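Local coordinates for protein type III effector NopAA (Sinorhizobium fredii USDA 257, PDB 6SDU) that hydrolyses xyloglucan as the glycoside hydrolase family 12 domain of a bacterial type III effector, and binds cellobiose in its sugar pocket, at residues P18-H23 against Q48-S53; G54-S59 against F229-V234; Y73-F78 against S211-V216; F94-P99 against K183-T188. One frame throughout, in Å; residues are numbered along the deposited sequence.

Contact 1 of 4, residues P18-H23 against Q48-S53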
loop_
_atom_site.group_PDB
_atom_site.type_symbol
_atom_site.label_atom_id
_atom_site.label_comp_id
_atom_site.label_asym_id
_atom_site.label_seq_id
_atom_site.Cartn_x
_atom_site.Cartn_y
_atom_site.Cartn_z
ATOM N N PRO A 18 6.565 22.323 5.987
ATOM C CA PRO A 18 6.006 21.217 6.713
ATOM C C PRO A 18 5.312 21.539 8.030
ATOM O O PRO A 18 5.740 22.351 8.699
ATOM C CB PRO A 18 7.191 20.329 7.022
ATOM C CG PRO A 18 8.377 21.228 6.946
ATOM C CD PRO A 18 7.976 22.433 6.137
ATOM N N ILE A 19 4.239 20.826 8.305
ATOM C CA ILE A 19 3.550 20.905 9.617
ATOM C C ILE A 19 4.203 19.854 10.520
ATOM O O ILE A 19 4.023 19.922 11.695
ATOM C CB ILE A 19 2.029 20.741 9.482
ATOM C CG1 ILE A 19 1.632 19.404 8.872
ATOM C CG2 ILE A 19 1.440 21.883 8.693
ATOM C CD1 ILE A 19 0.210 19.053 9.101
ATOM N N TRP A 20 4.928 18.918 9.921
ATOM C CA TRP A 20 5.689 17.929 10.658
ATOM C C TRP A 20 6.671 17.269 9.707
ATOM O O TRP A 20 6.411 17.184 8.496
ATOM C CB TRP A 20 4.768 16.887 11.292
ATOM C CG TRP A 20 5.477 15.758 11.930
ATOM C CD1 TRP A 20 6.025 15.728 13.184
ATOM C CD2 TRP A 20 5.698 14.467 11.360
ATOM N NE1 TRP A 20 6.563 14.481 13.437
ATOM C CE2 TRP A 20 6.367 13.688 12.332
ATOM C CE3 TRP A 20 5.347 13.875 10.140
ATOM C CZ2 TRP A 20 6.722 12.365 12.106
ATOM C CZ3 TRP A 20 5.682 12.575 9.915
ATOM C CH2 TRP A 20 6.374 11.824 10.891
ATOM N N SER A 21 7.817 16.879 10.247
ATOM C CA SER A 21 8.852 16.164 9.529
ATOM C C SER A 21 9.597 15.285 10.529
ATOM O O SER A 21 9.764 15.668 11.688
ATOM C CB SER A 21 9.841 17.128 8.852
ATOM O OG SER A 21 10.614 16.441 7.888
ATOM N N SER A 22 10.105 14.143 10.061
ATOM C CA SER A 22 10.936 13.274 10.892
ATOM C C SER A 22 11.864 12.432 10.026
ATOM O O SER A 22 11.497 12.012 8.923
ATOM C CB SER A 22 10.102 12.348 11.788
ATOM O OG SER A 22 10.933 11.429 12.474
ATOM N N HIS A 23 13.085 12.233 10.503
ATOM C CA HIS A 23 13.964 11.235 9.914
ATOM C C HIS A 23 14.175 10.048 10.845
ATOM O O HIS A 23 14.916 9.124 10.497
ATOM C CB HIS A 23 15.302 11.863 9.505
ATOM C CG HIS A 23 15.988 12.603 10.606
ATOM N ND1 HIS A 23 16.599 11.960 11.660
ATOM C CD2 HIS A 23 16.156 13.929 10.821
ATOM C CE1 HIS A 23 17.111 12.856 12.484
ATOM N NE2 HIS A 23 16.856 14.059 11.998
ATOM N N GLN A 48 15.962 7.913 5.798
ATOM C CA GLN A 48 14.626 8.132 5.272
ATOM C C GLN A 48 14.009 9.297 6.014
ATOM O O GLN A 48 13.923 9.250 7.245
ATOM C CB GLN A 48 13.752 6.891 5.450
ATOM C CG GLN A 48 12.369 7.055 4.894
ATOM C CD GLN A 48 11.575 5.770 4.892
ATOM O OE1 GLN A 48 11.764 4.898 4.037
ATOM N NE2 GLN A 48 10.646 5.662 5.831
ATOM N N THR A 49 13.448 10.257 5.269
ATOM C CA THR A 49 12.842 11.444 5.873
ATOM C C THR A 49 11.458 11.663 5.280
ATOM O O THR A 49 11.306 11.858 4.065
ATOM C CB THR A 49 13.729 12.680 5.650
ATOM O OG1 THR A 49 14.973 12.509 6.341
ATOM C CG2 THR A 49 13.036 13.980 6.118
ATOM N N ILE A 50 10.464 11.670 6.147
ATOM C CA ILE A 50 9.082 11.947 5.779
ATOM C C ILE A 50 8.763 13.381 6.197
ATOM O O ILE A 50 9.234 13.858 7.240
ATOM C CB ILE A 50 8.147 10.914 6.447
ATOM C CG1 ILE A 50 6.714 10.994 5.904
ATOM C CG2 ILE A 50 8.213 11.039 7.968
ATOM C CD1 ILE A 50 5.841 9.843 6.408
ATOM N N SER A 51 8.043 14.107 5.343
ATOM C CA SER A 51 7.582 15.453 5.668
ATOM C C SER A 51 6.111 15.551 5.313
ATOM O O SER A 51 5.673 14.977 4.308
ATOM C CB SER A 51 8.388 16.558 4.956
ATOM O OG SER A 51 8.073 16.606 3.578
ATOM N N VAL A 52 5.345 16.233 6.168
ATOM C CA VAL A 52 3.909 16.409 5.977
ATOM C C VAL A 52 3.618 17.888 5.801
ATOM O O VAL A 52 3.956 18.704 6.671
ATOM C CB VAL A 52 3.100 15.839 7.147
ATOM C CG1 VAL A 52 1.623 16.041 6.876
ATOM C CG2 VAL A 52 3.440 14.379 7.344
ATOM N N SER A 53 2.978 18.238 4.687
ATOM C CA SER A 53 2.647 19.637 4.465
ATOM C C SER A 53 1.233 20.004 4.908
ATOM O O SER A 53 0.964 21.183 5.160
ATOM C CB SER A 53 2.815 19.964 2.979
ATOM O OG SER A 53 2.512 21.318 2.752
HETATM O O HOH W 1 16.785 8.806 8.440
#
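A classic beta bulge sets I19 and W20 together against V52, at one edge of the smaller sheet in the beta-jelly-roll sandwich of glycoside hydrolase family 12. V52 O takes the I19 N-H at 2.7 Å and, weakly, that of W20; beyond the bulge the strands 20-22 and 48-53 run antiparallel with W20-V52 and S22-I50 as hydrogen-bonded pairs. The tight side is the face carrying W20, I50 and V52. W20 CG is anti to the backbone N (chi1 173°); from there the benzo edge of the indole reaches V52 and I50. V52 CG2 touches its rim in the ring plane, 3.4 Å from W20 CE3, while I50 CG2 meets the far end of the benzo ring obliquely, 3.5 Å from W20 CH2. F29 stacks on this indole and W36 packs beside it, joining the edge strand to the second sheet. S22, on the same face, bonds through OG to A24 N. I19 CG1 adds a looser contact of 3.9 Å with V52 CG1. The opposite face, with S21 and S51, is more solvent-exposed and polar. There S21 OG reaches I50 O at 3.0 Å, from a position tilted 32° out of the carbonyl plane, whereas S22 N approaches the same oxygen nearly in line with its C=O bond. Two donors therefore grip I50 O. At the H23 end, H23 CB rests against T49 OG1, and the two strands are bridged by a water: it donates to H23 O at 2.8 Å and accepts from Q48 N at 2.9 Å.

Contact 2 of 4, residues G54-S59 against F229-V234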
loop_
_atom_site.group_PDB
_atom_site.type_symbol
_atom_site.label_atom_id
_atom_site.label_comp_id
_atom_site.label_asym_id
_atom_site.label_seq_id
_atom_site.Cartn_x
_atom_site.Cartn_y
_atom_site.Cartn_z
ATOM N N GLY A 54 0.370 19.022 5.114
ATOM C CA GLY A 54 -1.022 19.241 5.470
ATOM C C GLY A 54 -1.720 17.903 5.407
ATOM O O GLY A 54 -1.129 16.901 4.981
ATOM N N VAL A 55 -3.002 17.894 5.796
ATOM C CA VAL A 55 -3.671 16.600 5.987
ATOM C C VAL A 55 -3.719 15.783 4.704
ATOM O O VAL A 55 -3.677 14.546 4.743
ATOM C CB VAL A 55 -5.098 16.788 6.561
ATOM C CG1 VAL A 55 -5.048 17.023 8.049
ATOM C CG2 VAL A 55 -5.806 17.934 5.881
ATOM N N ASN A 56 -3.757 16.441 3.554
ATOM C CA ASN A 56 -3.856 15.744 2.284
ATOM C C ASN A 56 -2.553 15.654 1.487
ATOM O O ASN A 56 -2.551 15.018 0.430
ATOM C CB ASN A 56 -5.001 16.352 1.469
ATOM C CG ASN A 56 -6.358 16.205 2.197
ATOM O OD1 ASN A 56 -6.713 15.112 2.672
ATOM N ND2 ASN A 56 -7.099 17.306 2.305
ATOM N N ARG A 57 -1.453 16.272 1.926
ATOM C CA ARG A 57 -0.244 16.326 1.099
ATOM C C ARG A 57 0.999 16.034 1.928
ATOM O O ARG A 57 1.268 16.718 2.916
ATOM C CB ARG A 57 -0.096 17.691 0.425
ATOM C CG ARG A 57 1.122 17.803 -0.453
ATOM C CD ARG A 57 1.306 19.221 -0.934
ATOM N NE ARG A 57 0.361 19.546 -1.995
ATOM C CZ ARG A 57 0.691 19.630 -3.278
ATOM N NH1 ARG A 57 1.951 19.419 -3.648
ATOM N NH2 ARG A 57 -0.234 19.924 -4.189
ATOM N N TRP A 58 1.791 15.063 1.468
ATOM C CA TRP A 58 2.986 14.618 2.163
ATOM C C TRP A 58 4.003 14.075 1.166
ATOM O O TRP A 58 3.736 13.953 -0.039
ATOM C CB TRP A 58 2.657 13.581 3.246
ATOM C CG TRP A 58 2.126 12.271 2.796
ATOM C CD1 TRP A 58 0.829 11.984 2.419
ATOM C CD2 TRP A 58 2.835 11.023 2.767
ATOM N NE1 TRP A 58 0.713 10.641 2.123
ATOM C CE2 TRP A 58 1.923 10.029 2.324
ATOM C CE3 TRP A 58 4.144 10.647 3.080
ATOM C CZ2 TRP A 58 2.288 8.681 2.189
ATOM C CZ3 TRP A 58 4.516 9.317 2.908
ATOM C CH2 TRP A 58 3.587 8.346 2.475
ATOM N N SER A 59 5.207 13.832 1.678
ATOM C CA SER A 59 6.320 13.386 0.865
ATOM C C SER A 59 7.262 12.549 1.728
ATOM O O SER A 59 7.258 12.655 2.961
ATOM C CB SER A 59 7.018 14.622 0.254
ATOM O OG SER A 59 8.350 14.352 -0.094
ATOM N N PHE A 229 3.313 12.705 -2.477
ATOM C CA PHE A 229 1.898 12.368 -2.489
ATOM C C PHE A 229 1.228 13.731 -2.409
ATOM O O PHE A 229 1.036 14.286 -1.323
ATOM C CB PHE A 229 1.547 11.409 -1.345
ATOM C CG PHE A 229 2.297 10.093 -1.424
ATOM C CD1 PHE A 229 1.806 9.038 -2.176
ATOM C CD2 PHE A 229 3.513 9.929 -0.783
ATOM C CE1 PHE A 229 2.505 7.827 -2.262
ATOM C CE2 PHE A 229 4.232 8.721 -0.881
ATOM C CZ PHE A 229 3.734 7.679 -1.624
ATOM N N ASN A 230 0.821 14.241 -3.574
ATOM C CA ASN A 230 0.305 15.603 -3.639
ATOM C C ASN A 230 -1.112 15.668 -3.127
ATOM O O ASN A 230 -1.525 16.690 -2.564
ATOM C CB ASN A 230 0.312 16.126 -5.074
ATOM C CG ASN A 230 1.679 16.152 -5.668
ATOM O OD1 ASN A 230 2.639 16.576 -5.018
ATOM N ND2 ASN A 230 1.787 15.726 -6.926
ATOM N N ASN A 231 -1.857 14.584 -3.287
ATOM C CA ASN A 231 -3.136 14.511 -2.628
ATOM C C ASN A 231 -3.372 13.083 -2.176
ATOM O O ASN A 231 -2.974 12.136 -2.860
ATOM C CB ASN A 231 -4.264 14.985 -3.536
ATOM C CG ASN A 231 -5.590 14.916 -2.845
ATOM O OD1 ASN A 231 -5.792 15.577 -1.832
ATOM N ND2 ASN A 231 -6.489 14.079 -3.350
ATOM N N TRP A 232 -3.975 12.950 -0.992
ATOM C CA TRP A 232 -4.489 11.677 -0.497
ATOM C C TRP A 232 -5.634 11.985 0.450
ATOM O O TRP A 232 -5.444 12.712 1.428
ATOM C CB TRP A 232 -3.417 10.840 0.217
ATOM C CG TRP A 232 -3.884 9.410 0.390
ATOM C CD1 TRP A 232 -3.940 8.454 -0.587
ATOM C CD2 TRP A 232 -4.415 8.785 1.586
ATOM N NE1 TRP A 232 -4.457 7.286 -0.082
ATOM C CE2 TRP A 232 -4.754 7.458 1.244
ATOM C CE3 TRP A 232 -4.616 9.212 2.899
ATOM C CZ2 TRP A 232 -5.263 6.550 2.173
ATOM C CZ3 TRP A 232 -5.133 8.310 3.819
ATOM C CH2 TRP A 232 -5.433 6.993 3.457
ATOM N N SER A 233 -6.810 11.421 0.181
ATOM C CA SER A 233 -7.988 11.635 1.011
ATOM C C SER A 233 -8.779 10.335 1.089
ATOM O O SER A 233 -8.700 9.500 0.188
ATOM C CB SER A 233 -8.879 12.758 0.452
ATOM O OG SER A 233 -9.247 12.491 -0.891
ATOM N N VAL A 234 -9.542 10.169 2.170
ATOM C CA VAL A 234 -10.435 9.027 2.341
ATOM C C VAL A 234 -11.829 9.564 2.618
ATOM O O VAL A 234 -11.989 10.527 3.382
ATOM C CB VAL A 234 -9.988 8.084 3.475
ATOM C CG1 VAL A 234 -11.059 6.986 3.757
ATOM C CG2 VAL A 234 -8.651 7.448 3.132
HETATM O O HOH W 2 3.811 16.465 -2.009
#
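A stacked aromatic pair, W58 on F229, marks where strand 57-59 leaves a type I turn (G54 to R57) and joins strand 229-234 as an antiparallel hydrogen-bonded pair. W58 N donates to F229 O at 3.0 Å and F229 N returns the bond to W58 O. The two side chains lie next to each other, pointing the same way. Their rings form an offset stack, with the six-membered ring of W58 and the phenyl centroid 4.2 Å apart and the planes 17° from parallel. Atom by atom, F229 CD2 sits above the W58 ring toward its rim, 3.4 Å from W58 CZ2. F229 CB makes a CH-pi contact over the five-membered ring, next to W58 NE1, a buried N-H with no partner in the model. Beside this pair, R57 bends at chi3 (-76°, which sets NE); one face of its guanidinium has N230 CB 3.7 Å from its plane, offset toward the rim. A water donates to both W58 O and N230 OD1. Toward the turn the pairing thins to a weak bond from W232 N to N56 O, at 2.9 Å. Strand 48-54 flanks W58 through I50, and strand 90-97 borders the other partner, N95 facing both N230 and N231 across a classic bulge. The W58 face turns to the second sheet, where V76 packs on it and W36 meets it edge-to-face.

Contact 3 of 4, residues Y73-F78 against S211-V216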
loop_
_atom_site.group_PDB
_atom_site.type_symbol
_atom_site.label_atom_id
_atom_site.label_comp_id
_atom_site.label_asym_id
_atom_site.label_seq_id
_atom_site.Cartn_x
_atom_site.Cartn_y
_atom_site.Cartn_z
ATOM N N TYR A 73 8.153 1.124 4.991
ATOM C CA TYR A 73 6.823 1.454 4.478
ATOM C C TYR A 73 6.387 2.782 5.073
ATOM O O TYR A 73 5.536 2.825 5.972
ATOM C CB TYR A 73 5.807 0.350 4.785
ATOM C CG TYR A 73 4.402 0.577 4.189
ATOM C CD1 TYR A 73 4.220 0.818 2.826
ATOM C CD2 TYR A 73 3.264 0.529 4.997
ATOM C CE1 TYR A 73 2.942 1.013 2.283
ATOM C CE2 TYR A 73 1.977 0.723 4.470
ATOM C CZ TYR A 73 1.819 0.966 3.119
ATOM O OH TYR A 73 0.541 1.173 2.606
ATOM N N PRO A 74 6.984 3.892 4.623
ATOM C CA PRO A 74 6.443 5.211 4.992
ATOM C C PRO A 74 5.003 5.332 4.511
ATOM O O PRO A 74 4.692 5.035 3.349
ATOM C CB PRO A 74 7.352 6.197 4.250
ATOM C CG PRO A 74 7.983 5.396 3.154
ATOM C CD PRO A 74 8.147 4.008 3.727
ATOM N N HIS A 75 4.110 5.754 5.398
ATOM C CA HIS A 75 2.722 5.739 4.963
ATOM C C HIS A 75 1.889 6.701 5.779
ATOM O O HIS A 75 2.262 7.112 6.877
ATOM C CB HIS A 75 2.124 4.343 5.049
ATOM C CG HIS A 75 1.944 3.856 6.452
ATOM N ND1 HIS A 75 2.962 3.260 7.163
ATOM C CD2 HIS A 75 0.862 3.852 7.265
ATOM C CE1 HIS A 75 2.517 2.911 8.357
ATOM N NE2 HIS A 75 1.251 3.273 8.450
ATOM N N VAL A 76 0.744 7.035 5.205
ATOM C CA VAL A 76 -0.331 7.773 5.842
ATOM C C VAL A 76 -1.416 6.747 6.163
ATOM O O VAL A 76 -1.550 5.745 5.456
ATOM C CB VAL A 76 -0.827 8.888 4.899
ATOM C CG1 VAL A 76 -1.304 8.281 3.568
ATOM C CG2 VAL A 76 -1.939 9.753 5.535
ATOM N N ALA A 77 -2.122 6.929 7.277
ATOM C CA ALA A 77 -3.147 5.979 7.700
ATOM C C ALA A 77 -4.409 6.703 8.153
ATOM O O ALA A 77 -4.342 7.784 8.748
ATOM C CB ALA A 77 -2.636 5.058 8.842
ATOM N N PHE A 78 -5.560 6.062 7.918
ATOM C CA PHE A 78 -6.874 6.587 8.280
ATOM C C PHE A 78 -7.734 5.474 8.879
ATOM O O PHE A 78 -7.985 4.452 8.227
ATOM C CB PHE A 78 -7.559 7.189 7.038
ATOM C CG PHE A 78 -8.838 7.969 7.334
ATOM C CD1 PHE A 78 -10.084 7.345 7.310
ATOM C CD2 PHE A 78 -8.795 9.339 7.593
ATOM C CE1 PHE A 78 -11.259 8.068 7.557
ATOM C CE2 PHE A 78 -9.959 10.065 7.840
ATOM C CZ PHE A 78 -11.195 9.424 7.823
ATOM N N SER A 211 -8.142 -0.184 9.332
ATOM C CA SER A 211 -7.324 0.921 8.855
ATOM C C SER A 211 -7.183 0.921 7.335
ATOM O O SER A 211 -6.999 -0.132 6.719
ATOM C CB SER A 211 -5.940 0.835 9.501
ATOM O OG SER A 211 -5.263 2.065 9.379
ATOM N N VAL A 212 -7.223 2.110 6.736
ATOM C CA VAL A 212 -6.887 2.302 5.330
ATOM C C VAL A 212 -5.549 3.033 5.294
ATOM O O VAL A 212 -5.441 4.154 5.803
ATOM C CB VAL A 212 -7.961 3.092 4.562
ATOM C CG1 VAL A 212 -7.421 3.499 3.183
ATOM C CG2 VAL A 212 -9.201 2.267 4.380
ATOM N N GLN A 213 -4.520 2.400 4.734
ATOM C CA GLN A 213 -3.184 2.995 4.662
ATOM C C GLN A 213 -2.737 3.216 3.217
ATOM O O GLN A 213 -3.205 2.535 2.296
ATOM C CB GLN A 213 -2.155 2.121 5.386
ATOM C CG GLN A 213 -2.497 1.868 6.825
ATOM C CD GLN A 213 -1.581 0.866 7.518
ATOM O OE1 GLN A 213 -0.798 0.145 6.885
ATOM N NE2 GLN A 213 -1.699 0.803 8.830
ATOM N N TYR A 214 -1.832 4.181 3.018
ATOM C CA TYR A 214 -1.241 4.415 1.705
ATOM C C TYR A 214 0.206 4.890 1.839
ATOM O O TYR A 214 0.491 5.802 2.619
ATOM C CB TYR A 214 -2.053 5.438 0.895
ATOM C CG TYR A 214 -1.736 5.409 -0.586
ATOM C CD1 TYR A 214 -2.068 4.306 -1.371
ATOM C CD2 TYR A 214 -1.096 6.489 -1.207
ATOM C CE1 TYR A 214 -1.786 4.286 -2.750
ATOM C CE2 TYR A 214 -0.806 6.480 -2.579
ATOM C CZ TYR A 214 -1.143 5.374 -3.343
ATOM O OH TYR A 214 -0.845 5.363 -4.703
ATOM N N GLY A 215 1.094 4.304 1.044
ATOM C CA GLY A 215 2.499 4.673 1.103
ATOM C C GLY A 215 3.297 3.901 0.081
ATOM O O GLY A 215 2.757 3.508 -0.955
ATOM N N VAL A 216 4.599 3.730 0.342
ATOM C CA VAL A 216 5.478 2.991 -0.562
ATOM C C VAL A 216 6.308 1.970 0.222
ATOM O O VAL A 216 6.968 2.312 1.216
ATOM C CB VAL A 216 6.363 3.955 -1.399
ATOM C CG1 VAL A 216 7.186 4.867 -0.534
ATOM C CG2 VAL A 216 7.234 3.206 -2.404
#
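Q213 crosses toward H75, A77 and Y73 on one face of an antiparallel strand pair at the heart of the jelly roll. Its CB lies by V76 O; CG, set beside the backbone N (chi1 -57°), packs 3.8 Å from A77 CB. The chain then runs extended, bringing CD 3.8 Å from H75 NE2 with the amide turned 32° from the imidazole plane. NE2 stays near the same imidazole nitrogen, while OE1 lies over that ring and also reaches the Y73 rim, in the ring plane, 3.7 Å from CE2. The polar partner of OE1 is W111 NE1, through a weak hydrogen bond. The imidazole is held by its own strand: H75 ND1 donates to Y73 O at 2.9 Å, nearly straight (172°) and in the ring plane. Y73 runs past the backbone of G215, CE1 3.6 Å from G215 C, and its OH bonds to A107 O. G215 has no side chain, which lets P74 O come within 3.2 Å of its CA. V76-Y214 and F78-V212 are hydrogen-bonded pairs, and V216 N bonds to P74 O. The other face, with V76 and Y214, looks toward the second sheet, where W232 meets the ring of Y214. Strand 34-40 flanks H75 and A77, strand 103-112 flanks Q213; the bound glucose lies about 7 Å from the Y73 side chain, and strand 208-218 itself carries E217 of the sugar pocket.

Contact 4 of 4, residues F94-P99 against K183-T188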
loop_
_atom_site.group_PDB
_atom_site.type_symbol
_atom_site.label_atom_id
_atom_site.label_comp_id
_atom_site.label_asym_id
_atom_site.label_seq_id
_atom_site.Cartn_x
_atom_site.Cartn_y
_atom_site.Cartn_z
ATOM N N PHE A 94 -5.949 9.412 -4.786
ATOM C CA PHE A 94 -4.496 9.561 -4.696
ATOM C C PHE A 94 -3.963 10.314 -5.911
ATOM O O PHE A 94 -4.511 10.213 -7.010
ATOM C CB PHE A 94 -3.790 8.195 -4.580
ATOM C CG PHE A 94 -3.977 7.296 -5.789
ATOM C CD1 PHE A 94 -5.145 6.559 -5.949
ATOM C CD2 PHE A 94 -2.970 7.164 -6.745
ATOM C CE1 PHE A 94 -5.335 5.733 -7.050
ATOM C CE2 PHE A 94 -3.143 6.329 -7.854
ATOM C CZ PHE A 94 -4.341 5.615 -8.002
ATOM N N ASN A 95 -2.940 11.130 -5.687
ATOM C CA ASN A 95 -2.204 11.799 -6.754
ATOM C C ASN A 95 -0.734 11.828 -6.344
ATOM O O ASN A 95 -0.403 12.387 -5.296
ATOM C CB ASN A 95 -2.752 13.211 -6.976
ATOM C CG ASN A 95 -2.056 13.936 -8.100
ATOM O OD1 ASN A 95 -1.690 13.337 -9.107
ATOM N ND2 ASN A 95 -1.840 15.235 -7.920
ATOM N N GLN A 96 0.157 11.260 -7.160
ATOM C CA GLN A 96 1.537 11.114 -6.708
ATOM C C GLN A 96 2.549 11.389 -7.823
ATOM O O GLN A 96 2.227 11.379 -9.012
ATOM C CB GLN A 96 1.774 9.715 -6.134
ATOM C CG GLN A 96 1.767 8.612 -7.210
ATOM C CD GLN A 96 1.086 7.352 -6.744
ATOM O OE1 GLN A 96 0.501 7.315 -5.660
ATOM N NE2 GLN A 96 1.171 6.297 -7.558
ATOM N N GLU A 97 3.788 11.659 -7.403
ATOM C CA GLU A 97 4.933 11.776 -8.297
ATOM C C GLU A 97 5.998 10.792 -7.810
ATOM O O GLU A 97 6.406 10.850 -6.650
ATOM C CB GLU A 97 5.477 13.203 -8.301
ATOM C CG GLU A 97 4.522 14.281 -8.825
ATOM C CD GLU A 97 5.005 15.708 -8.484
ATOM O OE1 GLU A 97 5.713 15.879 -7.469
ATOM O OE2 GLU A 97 4.683 16.661 -9.233
ATOM N N VAL A 98 6.447 9.911 -8.692
ATOM C CA VAL A 98 7.289 8.776 -8.314
ATOM C C VAL A 98 8.573 8.856 -9.119
ATOM O O VAL A 98 8.619 9.500 -10.184
ATOM C CB VAL A 98 6.565 7.427 -8.550
ATOM C CG1 VAL A 98 5.294 7.312 -7.708
ATOM C CG2 VAL A 98 6.234 7.265 -10.018
ATOM N N PRO A 99 9.643 8.230 -8.649
ATOM C CA PRO A 99 10.884 8.147 -9.426
ATOM C C PRO A 99 10.718 7.047 -10.468
ATOM O O PRO A 99 9.675 6.396 -10.543
ATOM C CB PRO A 99 11.956 7.780 -8.387
ATOM C CG PRO A 99 11.208 7.070 -7.329
ATOM C CD PRO A 99 9.780 7.581 -7.329
ATOM N N LYS A 183 -0.571 0.652 -14.679
ATOM C CA LYS A 183 -0.073 1.490 -13.595
ATOM C C LYS A 183 -0.525 2.928 -13.798
ATOM O O LYS A 183 -0.685 3.394 -14.932
ATOM C CB LYS A 183 1.448 1.440 -13.531
ATOM C CG LYS A 183 2.029 0.055 -13.310
ATOM C CD LYS A 183 3.513 0.031 -13.717
ATOM C CE LYS A 183 4.118 -1.344 -13.456
ATOM N NZ LYS A 183 5.597 -1.286 -13.545
ATOM N N THR A 184 -0.769 3.624 -12.689
ATOM C CA THR A 184 -1.214 5.015 -12.738
ATOM C C THR A 184 -0.642 5.771 -11.544
ATOM O O THR A 184 -0.281 5.170 -10.517
ATOM C CB THR A 184 -2.754 5.098 -12.758
ATOM O OG1 THR A 184 -3.181 6.418 -13.147
ATOM C CG2 THR A 184 -3.322 4.746 -11.371
ATOM N N ASN A 185 -0.539 7.104 -11.693
ATOM C CA ASN A 185 -0.109 7.979 -10.603
ATOM C C ASN A 185 -1.216 8.874 -10.066
ATOM O O ASN A 185 -0.943 9.733 -9.214
ATOM C CB ASN A 185 1.091 8.843 -11.020
ATOM C CG ASN A 185 2.387 8.046 -11.053
ATOM O OD1 ASN A 185 2.638 7.224 -10.167
ATOM N ND2 ASN A 185 3.216 8.277 -12.074
ATOM N N SER A 186 -2.433 8.755 -10.580
ATOM C CA SER A 186 -3.573 9.454 -10.004
ATOM C C SER A 186 -4.822 8.641 -10.312
ATOM O O SER A 186 -4.931 8.034 -11.383
ATOM C CB SER A 186 -3.704 10.888 -10.535
ATOM O OG SER A 186 -4.172 10.886 -11.869
ATOM N N GLY A 187 -5.770 8.649 -9.387
ATOM C CA GLY A 187 -6.971 7.862 -9.566
ATOM C C GLY A 187 -7.802 7.850 -8.298
ATOM O O GLY A 187 -7.488 8.526 -7.322
ATOM N N THR A 188 -8.873 7.060 -8.342
ATOM C CA THR A 188 -9.802 6.901 -7.227
ATOM C C THR A 188 -10.169 5.432 -7.109
ATOM O O THR A 188 -10.473 4.793 -8.120
ATOM C CB THR A 188 -11.068 7.740 -7.442
ATOM O OG1 THR A 188 -10.723 9.134 -7.518
ATOM C CG2 THR A 188 -12.065 7.529 -6.312
#
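The phenyl ring of F94 lies under the backbone of G187, whose N sits over the ring centre, 3.6 Å above its plane, while T184 CG2 touches the rim in plane at CZ, 3.6 Å away. G187 has no side chain on this face, so the ring can sit close beneath it. The F94-G187 pair is an antiparallel hydrogen-bonded one, joining strand 94-97 to edge strand 186-188 of the smaller jelly-roll sheet, with F94 N to G187 O at 3.1 Å and the reverse bond equally long. The amides of Q96 and N185 make the other flat pair, the side chains crossing at about a right angle with amide planes 65° apart. Q96 NE2 donates in its own amide plane to a lone pair of N185 OD1, at 3.1 Å and 161°. That oxygen has a second donor, N124 ND2, and V98 CG1 and CG2 close on it from the loop that follows the strand. Q96 OE1 in turn takes the hydroxyl of Y214, so both ends of this amide are fixed. The Q96 backbone adds a bond from N to N185 O at 2.8 Å. Just before the edge strand the chain is tied to itself: T184 OG1 donates to S186 O at 3.0 Å.

Contacts 1, 2 and 4 all belong to the six-stranded antiparallel sheet, contacts 1 and 4 at its two outermost strands, their centres about 20 Å apart, and contact 2 between them, its centre about 12 Å from either of theirs. Contact 3 lies in the other sheet, about 11 Å from contact 2 between centres, and the two meet in the core where V76 and Y214 face W58 and W232. Along the chain contact 1 closes first; contact 2 then spans contact 3, which spans contact 4, so the late strand 225-236 lies between 57-62 and 90-97, and 208-218 next to 72-83, in the jelly roll. Through this packing the smaller sheet backs the larger, sugar-binding one.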